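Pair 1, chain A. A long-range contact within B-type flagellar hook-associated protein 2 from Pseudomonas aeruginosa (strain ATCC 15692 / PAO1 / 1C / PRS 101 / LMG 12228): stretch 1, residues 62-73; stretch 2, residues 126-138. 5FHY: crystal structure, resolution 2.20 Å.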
# COMPACT_ATOMS: atom_id res chain seq x y z
N PHE A 62 -35.26 53.68 34.68
CA PHE A 62 -36.45 54.18 33.99
C PHE A 62 -37.59 54.56 34.93
O PHE A 62 -37.78 53.96 35.99
CB PHE A 62 -36.94 53.15 32.98
CG PHE A 62 -36.02 52.94 31.81
CD1 PHE A 62 -35.83 53.96 30.89
CD2 PHE A 62 -35.34 51.75 31.64
CE1 PHE A 62 -34.99 53.78 29.81
CE2 PHE A 62 -34.50 51.57 30.55
CZ PHE A 62 -34.32 52.59 29.64
N ASN A 63 -38.33 55.60 34.54
CA ASN A 63 -39.58 55.97 35.20
C ASN A 63 -40.56 54.80 35.23
O ASN A 63 -40.44 53.86 34.44
CB ASN A 63 -40.21 57.17 34.50
CG ASN A 63 -39.45 58.45 34.73
OD1 ASN A 63 -38.63 58.54 35.64
ND2 ASN A 63 -39.72 59.45 33.90
N SER A 64 -41.56 54.88 36.11
CA SER A 64 -42.58 53.85 36.20
C SER A 64 -43.52 53.96 35.00
O SER A 64 -43.66 55.04 34.42
CB SER A 64 -43.35 53.96 37.52
OG SER A 64 -44.42 53.03 37.58
N GLY A 65 -44.16 52.85 34.63
CA GLY A 65 -45.12 52.87 33.54
C GLY A 65 -45.39 51.50 32.93
O GLY A 65 -45.24 50.48 33.61
N THR A 66 -45.79 51.48 31.66
CA THR A 66 -46.14 50.24 30.98
C THR A 66 -45.64 50.19 29.53
O THR A 66 -45.71 51.18 28.80
CB THR A 66 -47.67 49.99 30.98
OG1 THR A 66 -48.21 50.33 32.27
CG2 THR A 66 -47.99 48.54 30.67
N LEU A 67 -45.14 49.03 29.11
CA LEU A 67 -44.73 48.82 27.72
C LEU A 67 -45.67 47.86 27.00
O LEU A 67 -45.83 46.71 27.41
CB LEU A 67 -43.30 48.28 27.64
CG LEU A 67 -42.11 49.15 28.03
CD1 LEU A 67 -40.83 48.59 27.41
CD2 LEU A 67 -42.32 50.60 27.63
N ASN A 68 -46.30 48.33 25.93
CA ASN A 68 -47.12 47.46 25.10
C ASN A 68 -46.47 47.28 23.74
O ASN A 68 -46.42 48.21 22.93
CB ASN A 68 -48.54 48.01 24.94
CG ASN A 68 -49.31 47.99 26.24
OD1 ASN A 68 -49.77 46.94 26.69
ND2 ASN A 68 -49.47 49.15 26.86
N ILE A 69 -45.97 46.07 23.50
CA ILE A 69 -45.22 45.78 22.29
C ILE A 69 -46.06 44.88 21.38
O ILE A 69 -46.64 43.90 21.84
CB ILE A 69 -43.88 45.09 22.61
CG1 ILE A 69 -43.02 45.99 23.50
CG2 ILE A 69 -43.14 44.71 21.34
CD1 ILE A 69 -41.74 45.33 23.98
N SER A 70 -46.16 45.24 20.11
CA SER A 70 -46.91 44.43 19.17
C SER A 70 -46.18 44.32 17.84
O SER A 70 -45.35 45.17 17.51
CB SER A 70 -48.31 45.01 18.95
OG SER A 70 -48.25 46.41 18.71
N VAL A 71 -46.48 43.27 17.09
CA VAL A 71 -45.96 43.12 15.74
C VAL A 71 -47.14 42.77 14.83
O VAL A 71 -47.54 41.61 14.71
CB VAL A 71 -44.84 42.05 15.68
CG1 VAL A 71 -45.20 40.82 16.51
CG2 VAL A 71 -44.49 41.68 14.23
N GLY A 72 -47.72 43.79 14.20
CA GLY A 72 -48.89 43.60 13.37
C GLY A 72 -50.12 43.23 14.18
O GLY A 72 -50.49 43.91 15.13
N ASP A 73 -50.76 42.14 13.76
CA ASP A 73 -51.85 41.50 14.50
C ASP A 73 -51.44 41.25 15.95
O ASP A 73 -52.06 41.77 16.88
CB ASP A 73 -52.22 40.18 13.78
CG ASP A 73 -53.13 39.24 14.59
OD1 ASP A 73 -53.15 39.25 15.84
OD2 ASP A 73 -53.82 38.43 13.95
N ASP A 126 -45.27 41.74 4.79
CA ASP A 126 -45.68 43.14 4.86
C ASP A 126 -46.48 43.42 6.14
O ASP A 126 -47.39 42.68 6.49
CB ASP A 126 -46.52 43.52 3.64
CG ASP A 126 -45.70 43.58 2.36
OD1 ASP A 126 -44.55 44.06 2.41
OD2 ASP A 126 -46.22 43.15 1.31
N GLY A 127 -46.14 44.51 6.82
CA GLY A 127 -46.92 44.97 7.96
C GLY A 127 -46.58 44.33 9.30
O GLY A 127 -47.15 44.70 10.32
N LYS A 128 -45.67 43.37 9.30
CA LYS A 128 -45.29 42.70 10.54
C LYS A 128 -44.16 43.48 11.21
O LYS A 128 -43.15 42.90 11.61
CB LYS A 128 -44.88 41.25 10.29
CG LYS A 128 -46.00 40.33 9.82
CD LYS A 128 -46.20 40.45 8.32
CE LYS A 128 -47.31 39.58 7.80
NZ LYS A 128 -47.50 39.79 6.34
N ASP A 129 -44.33 44.79 11.32
CA ASP A 129 -43.34 45.65 11.95
C ASP A 129 -43.49 45.61 13.47
O ASP A 129 -44.60 45.44 13.97
CB ASP A 129 -43.47 47.09 11.45
CG ASP A 129 -43.06 47.25 9.99
OD1 ASP A 129 -42.05 46.65 9.57
OD2 ASP A 129 -43.75 47.99 9.26
N ILE A 130 -42.39 45.77 14.19
CA ILE A 130 -42.43 45.82 15.64
C ILE A 130 -42.83 47.22 16.11
O ILE A 130 -42.25 48.21 15.67
CB ILE A 130 -41.07 45.43 16.28
CG1 ILE A 130 -40.60 44.07 15.76
CG2 ILE A 130 -41.17 45.40 17.80
CD1 ILE A 130 -39.21 43.69 16.24
N LYS A 131 -43.83 47.29 16.99
CA LYS A 131 -44.29 48.58 17.51
C LYS A 131 -44.20 48.61 19.03
O LYS A 131 -44.49 47.62 19.70
CB LYS A 131 -45.73 48.86 17.06
CG LYS A 131 -46.27 50.20 17.52
CD LYS A 131 -47.64 50.51 16.93
CE LYS A 131 -48.01 51.97 17.17
NZ LYS A 131 -49.33 52.36 16.58
N VAL A 132 -43.80 49.76 19.56
CA VAL A 132 -43.67 49.96 21.00
C VAL A 132 -44.47 51.17 21.46
O VAL A 132 -44.19 52.30 21.06
CB VAL A 132 -42.20 50.15 21.42
CG1 VAL A 132 -42.10 50.29 22.93
CG2 VAL A 132 -41.35 48.98 20.93
N GLU A 133 -45.49 50.92 22.28
CA GLU A 133 -46.30 51.99 22.87
C GLU A 133 -45.95 52.17 24.35
O GLU A 133 -45.80 51.19 25.08
CB GLU A 133 -47.79 51.67 22.71
CG GLU A 133 -48.35 51.96 21.32
CD GLU A 133 -49.68 51.28 21.06
OE1 GLU A 133 -49.87 50.13 21.51
OE2 GLU A 133 -50.55 51.90 20.40
N VAL A 134 -45.83 53.42 24.80
CA VAL A 134 -45.37 53.69 26.16
C VAL A 134 -46.30 54.63 26.93
O VAL A 134 -46.58 55.74 26.49
CB VAL A 134 -43.96 54.33 26.15
CG1 VAL A 134 -43.55 54.69 27.58
CG2 VAL A 134 -42.94 53.41 25.51
N SER A 135 -46.76 54.17 28.09
CA SER A 135 -47.45 55.03 29.05
C SER A 135 -46.50 55.33 30.21
O SER A 135 -46.13 54.43 30.96
CB SER A 135 -48.73 54.38 29.57
OG SER A 135 -49.73 54.34 28.56
N ASP A 136 -46.10 56.59 30.35
CA ASP A 136 -45.07 56.96 31.32
C ASP A 136 -45.66 57.67 32.54
O ASP A 136 -46.32 58.70 32.40
CB ASP A 136 -44.02 57.84 30.65
CG ASP A 136 -42.86 58.18 31.57
OD1 ASP A 136 -42.70 57.49 32.60
OD2 ASP A 136 -42.12 59.14 31.27
N ASP A 137 -45.40 57.13 33.72
CA ASP A 137 -45.91 57.73 34.95
C ASP A 137 -45.22 59.06 35.25
O ASP A 137 -45.70 59.85 36.05
CB ASP A 137 -45.75 56.78 36.14
CG ASP A 137 -46.63 55.55 36.03
OD1 ASP A 137 -47.61 55.59 35.26
OD2 ASP A 137 -46.35 54.55 36.72
N GLY A 138 -44.08 59.29 34.59
CA GLY A 138 -43.35 60.53 34.73
C GLY A 138 -42.46 60.58 35.95
O GLY A 138 -41.82 61.59 36.23
O HOH W 1 -46.86 46.63 13.80

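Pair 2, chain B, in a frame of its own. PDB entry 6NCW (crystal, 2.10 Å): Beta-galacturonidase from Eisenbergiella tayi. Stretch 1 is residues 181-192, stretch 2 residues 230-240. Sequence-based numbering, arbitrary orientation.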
# COMPACT_ATOMS: atom_id res chain seq x y z
N ARG B 181 -20.64 -11.55 -64.56
CA ARG B 181 -21.38 -10.33 -64.27
C ARG B 181 -22.58 -10.62 -63.38
O ARG B 181 -23.18 -11.70 -63.45
CB ARG B 181 -21.82 -9.68 -65.59
CG ARG B 181 -22.65 -8.41 -65.48
CD ARG B 181 -23.03 -7.87 -66.86
NE ARG B 181 -23.97 -6.75 -66.78
CZ ARG B 181 -25.30 -6.89 -66.72
NH1 ARG B 181 -25.84 -8.10 -66.74
NH2 ARG B 181 -26.08 -5.82 -66.65
N LEU B 182 -22.93 -9.66 -62.52
CA LEU B 182 -23.99 -9.83 -61.54
C LEU B 182 -24.93 -8.63 -61.54
O LEU B 182 -24.48 -7.49 -61.70
CB LEU B 182 -23.40 -10.05 -60.14
CG LEU B 182 -24.25 -10.86 -59.15
CD1 LEU B 182 -23.45 -12.03 -58.58
CD2 LEU B 182 -24.77 -9.95 -58.04
N ASP B 183 -26.22 -8.89 -61.37
CA ASP B 183 -27.27 -7.87 -61.38
C ASP B 183 -28.10 -7.98 -60.11
O ASP B 183 -28.23 -9.06 -59.53
CB ASP B 183 -28.25 -8.02 -62.57
CG ASP B 183 -27.59 -7.80 -63.92
OD1 ASP B 183 -26.71 -6.91 -64.01
OD2 ASP B 183 -27.96 -8.51 -64.88
N GLY B 184 -28.70 -6.86 -59.72
CA GLY B 184 -29.57 -6.85 -58.57
C GLY B 184 -29.81 -5.42 -58.11
O GLY B 184 -29.49 -4.46 -58.82
N SER B 185 -30.37 -5.31 -56.91
CA SER B 185 -30.61 -4.02 -56.31
C SER B 185 -30.26 -4.08 -54.82
O SER B 185 -30.10 -5.16 -54.24
CB SER B 185 -32.06 -3.56 -56.52
OG SER B 185 -32.98 -4.28 -55.70
N VAL B 186 -30.12 -2.90 -54.21
CA VAL B 186 -29.95 -2.79 -52.77
C VAL B 186 -31.05 -1.88 -52.23
O VAL B 186 -31.21 -0.75 -52.71
CB VAL B 186 -28.56 -2.26 -52.40
CG1 VAL B 186 -28.51 -1.90 -50.92
CG2 VAL B 186 -27.53 -3.31 -52.70
N GLU B 187 -31.81 -2.38 -51.26
CA GLU B 187 -32.87 -1.63 -50.61
C GLU B 187 -32.40 -1.14 -49.24
O GLU B 187 -31.94 -1.94 -48.42
CB GLU B 187 -34.13 -2.48 -50.47
CG GLU B 187 -35.26 -1.74 -49.76
CD GLU B 187 -36.58 -2.49 -49.76
OE1 GLU B 187 -37.62 -1.85 -49.48
OE2 GLU B 187 -36.57 -3.71 -50.02
N VAL B 188 -32.56 0.16 -48.98
CA VAL B 188 -31.98 0.82 -47.81
C VAL B 188 -33.10 1.43 -46.99
O VAL B 188 -33.88 2.26 -47.50
CB VAL B 188 -30.96 1.89 -48.21
CG1 VAL B 188 -30.44 2.62 -46.97
CG2 VAL B 188 -29.81 1.30 -48.99
N GLU B 189 -33.18 1.05 -45.72
CA GLU B 189 -34.13 1.63 -44.78
C GLU B 189 -33.38 2.17 -43.56
O GLU B 189 -32.40 1.57 -43.11
CB GLU B 189 -35.17 0.60 -44.34
CG GLU B 189 -35.92 -0.02 -45.52
CD GLU B 189 -37.27 -0.62 -45.14
OE1 GLU B 189 -38.14 -0.76 -46.04
OE2 GLU B 189 -37.46 -0.94 -43.94
N ILE B 190 -33.86 3.30 -43.04
CA ILE B 190 -33.29 3.91 -41.85
C ILE B 190 -34.39 3.98 -40.80
O ILE B 190 -35.35 4.74 -40.96
CB ILE B 190 -32.70 5.31 -42.13
CG1 ILE B 190 -31.66 5.23 -43.24
CG2 ILE B 190 -32.10 5.89 -40.87
CD1 ILE B 190 -31.14 6.56 -43.66
N GLY B 191 -34.25 3.20 -39.74
CA GLY B 191 -35.26 3.16 -38.70
C GLY B 191 -36.63 2.78 -39.21
O GLY B 191 -37.64 3.35 -38.76
N LYS B 192 -36.70 1.83 -40.14
CA LYS B 192 -37.94 1.37 -40.78
C LYS B 192 -38.58 2.41 -41.70
O LYS B 192 -39.65 2.14 -42.26
CB LYS B 192 -38.99 0.90 -39.76
CG LYS B 192 -38.56 -0.32 -38.95
CD LYS B 192 -38.07 -1.45 -39.86
CE LYS B 192 -38.66 -2.78 -39.43
NZ LYS B 192 -38.67 -2.93 -37.95
N LEU B 230 -30.42 7.18 -31.87
CA LEU B 230 -29.78 6.37 -32.89
C LEU B 230 -30.83 5.70 -33.77
O LEU B 230 -31.96 5.44 -33.33
CB LEU B 230 -28.86 5.29 -32.27
CG LEU B 230 -27.76 5.79 -31.34
CD1 LEU B 230 -27.04 4.62 -30.65
CD2 LEU B 230 -26.79 6.62 -32.15
N TYR B 231 -30.45 5.40 -35.00
CA TYR B 231 -31.29 4.66 -35.92
C TYR B 231 -30.53 3.49 -36.52
O TYR B 231 -29.36 3.63 -36.88
CB TYR B 231 -31.79 5.55 -37.06
CG TYR B 231 -32.69 6.68 -36.62
CD1 TYR B 231 -34.06 6.50 -36.54
CD2 TYR B 231 -32.17 7.92 -36.32
CE1 TYR B 231 -34.89 7.54 -36.15
CE2 TYR B 231 -32.98 8.97 -35.93
CZ TYR B 231 -34.35 8.77 -35.85
OH TYR B 231 -35.18 9.79 -35.48
N LEU B 232 -31.20 2.36 -36.69
CA LEU B 232 -30.63 1.29 -37.49
C LEU B 232 -30.81 1.60 -38.96
O LEU B 232 -31.92 1.94 -39.40
CB LEU B 232 -31.28 -0.05 -37.14
CG LEU B 232 -31.18 -0.47 -35.67
CD1 LEU B 232 -32.21 -1.53 -35.36
CD2 LEU B 232 -29.78 -0.97 -35.39
N ILE B 233 -29.73 1.51 -39.73
CA ILE B 233 -29.79 1.60 -41.18
C ILE B 233 -29.60 0.20 -41.72
O ILE B 233 -28.68 -0.52 -41.31
CB ILE B 233 -28.76 2.60 -41.76
CG1 ILE B 233 -28.90 2.70 -43.28
CG2 ILE B 233 -27.32 2.24 -41.39
CD1 ILE B 233 -28.14 3.86 -43.88
N THR B 234 -30.51 -0.23 -42.60
CA THR B 234 -30.50 -1.58 -43.14
C THR B 234 -30.35 -1.54 -44.66
O THR B 234 -31.03 -0.78 -45.34
CB THR B 234 -31.78 -2.33 -42.77
OG1 THR B 234 -31.97 -2.26 -41.35
CG2 THR B 234 -31.66 -3.79 -43.17
N ALA B 235 -29.46 -2.38 -45.18
CA ALA B 235 -29.31 -2.55 -46.61
C ALA B 235 -29.51 -4.02 -46.94
O ALA B 235 -28.78 -4.88 -46.43
CB ALA B 235 -27.94 -2.06 -47.09
N VAL B 236 -30.48 -4.32 -47.80
CA VAL B 236 -30.74 -5.69 -48.25
C VAL B 236 -30.39 -5.78 -49.73
O VAL B 236 -30.94 -5.04 -50.55
CB VAL B 236 -32.19 -6.12 -47.97
CG1 VAL B 236 -32.44 -7.55 -48.47
CG2 VAL B 236 -32.49 -6.02 -46.47
N LEU B 237 -29.44 -6.65 -50.05
CA LEU B 237 -29.07 -6.94 -51.42
C LEU B 237 -29.95 -8.07 -51.96
O LEU B 237 -30.08 -9.11 -51.31
CB LEU B 237 -27.59 -7.33 -51.51
CG LEU B 237 -27.05 -7.82 -52.86
CD1 LEU B 237 -26.93 -6.71 -53.88
CD2 LEU B 237 -25.71 -8.52 -52.66
N ARG B 238 -30.56 -7.84 -53.12
CA ARG B 238 -31.36 -8.84 -53.82
C ARG B 238 -30.79 -9.05 -55.22
O ARG B 238 -30.62 -8.09 -55.97
CB ARG B 238 -32.82 -8.43 -53.93
CG ARG B 238 -33.55 -8.47 -52.60
CD ARG B 238 -34.95 -7.87 -52.72
NE ARG B 238 -35.48 -7.52 -51.40
CZ ARG B 238 -36.21 -8.34 -50.65
NH1 ARG B 238 -36.51 -9.56 -51.08
NH2 ARG B 238 -36.64 -7.93 -49.46
N THR B 239 -30.49 -10.31 -55.55
CA THR B 239 -30.06 -10.74 -56.87
C THR B 239 -31.15 -11.60 -57.51
O THR B 239 -32.34 -11.50 -57.14
CB THR B 239 -28.72 -11.48 -56.78
OG1 THR B 239 -28.91 -12.71 -56.06
CG2 THR B 239 -27.67 -10.64 -56.07
N ALA B 240 -30.76 -12.45 -58.46
CA ALA B 240 -31.65 -13.46 -59.03
C ALA B 240 -31.87 -14.63 -58.06
O ALA B 240 -32.99 -14.88 -57.61
CB ALA B 240 -31.09 -13.96 -60.33
O HOH W 2 -34.20 0.49 -40.70

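Both pairs are two neighbouring antiparallel strands of a sheet. The strand directions differ by 161° in pair 1 and 162° in pair 2. Fourteen central residues superpose with an RMSD of 0.4 Å.

The central three rungs of the hydrogen-bond ladder are the same. In pair 1, A:Thr66, A:Asn68 and A:Ser70 each exchange two backbone bonds with A:Ser135, A:Glu133 and A:Lys131, respectively. In pair 2, B:Ser185, B:Glu187 and B:Glu189 do so with B:Arg238, B:Val236 and B:Thr234, respectively. One matched bond runs from A:Asn68 N to A:Glu133 O at 3.0 Å, and its counterpart from B:Glu187 N to B:Val236 O at 2.9 Å.

The residues alternating with these rungs point to the other face, which is apolar at the matched positions with side chains and buried apart from A:Val134. A:Leu67 matches B:Val186, and A:Val134 matches B:Leu237. The leucine is on the first strand in pair 1 and on the second in pair 2. The gap closes equally well: A:Leu67 CD2 lies 3.6 Å from A:Val134 CG2, and B:Val186 CG2 lies 3.6 Å from B:Leu237 CD1. In each case the end of the leucine leans toward the partner strand.

Next come A:Ile69 with A:Val132, matching B:Val188 with B:Ala235. Both pair 2 residues are smaller. A:Ile69 CG1 and A:Val132 CG2 are 4.3 Å apart, as are B:Val188 CG2 and B:Ala235 CB. B:Ala235 also receives a diagonal contact, from its CB to B:Val186 CG1 at 3.9 Å.

A:Ile130 matches B:Ile233. Its diagonal neighbour is A:Ile69 in pair 1, with the two CG2 atoms 4.1 Å apart. In pair 2 it is B:Val188, whose CG1 lies 4.0 Å from B:Ile233 CG1. A:Val71 matches B:Ile190. B:Ile190 (chi1 m) sets CG1 3.7 Å from B:Ile233 CG1. A:Val71 (chi1 p) has CG2 3.2 Å from A:Lys128 O.

A:Gly65 matches B:Gly184. A CB on either would clash, at 2.2 Å from A:Ser135 O or from B:Arg238 O. The unusual backbone angles of both glycines would aim a CB at that carbonyl; at A:Gly65 it would also be jammed against the carbonyl O of A:Ser64.

The opposite face is polar in pair 1 and mixed in pair 2. A:Asn68 and A:Glu133 match B:Glu187 and B:Val236. B:Glu187 OE2 lies 4.2 Å from B:Arg238 NE, too far for a salt bridge.

A:Gly72 matches B:Gly191 more loosely. Water 1 accepts from A:Gly72 N (3.0 Å) and donates to A:Asp129 O (2.6 Å). In pair 2, B:Gly191 N bonds directly to B:Leu232 O at 2.7 Å.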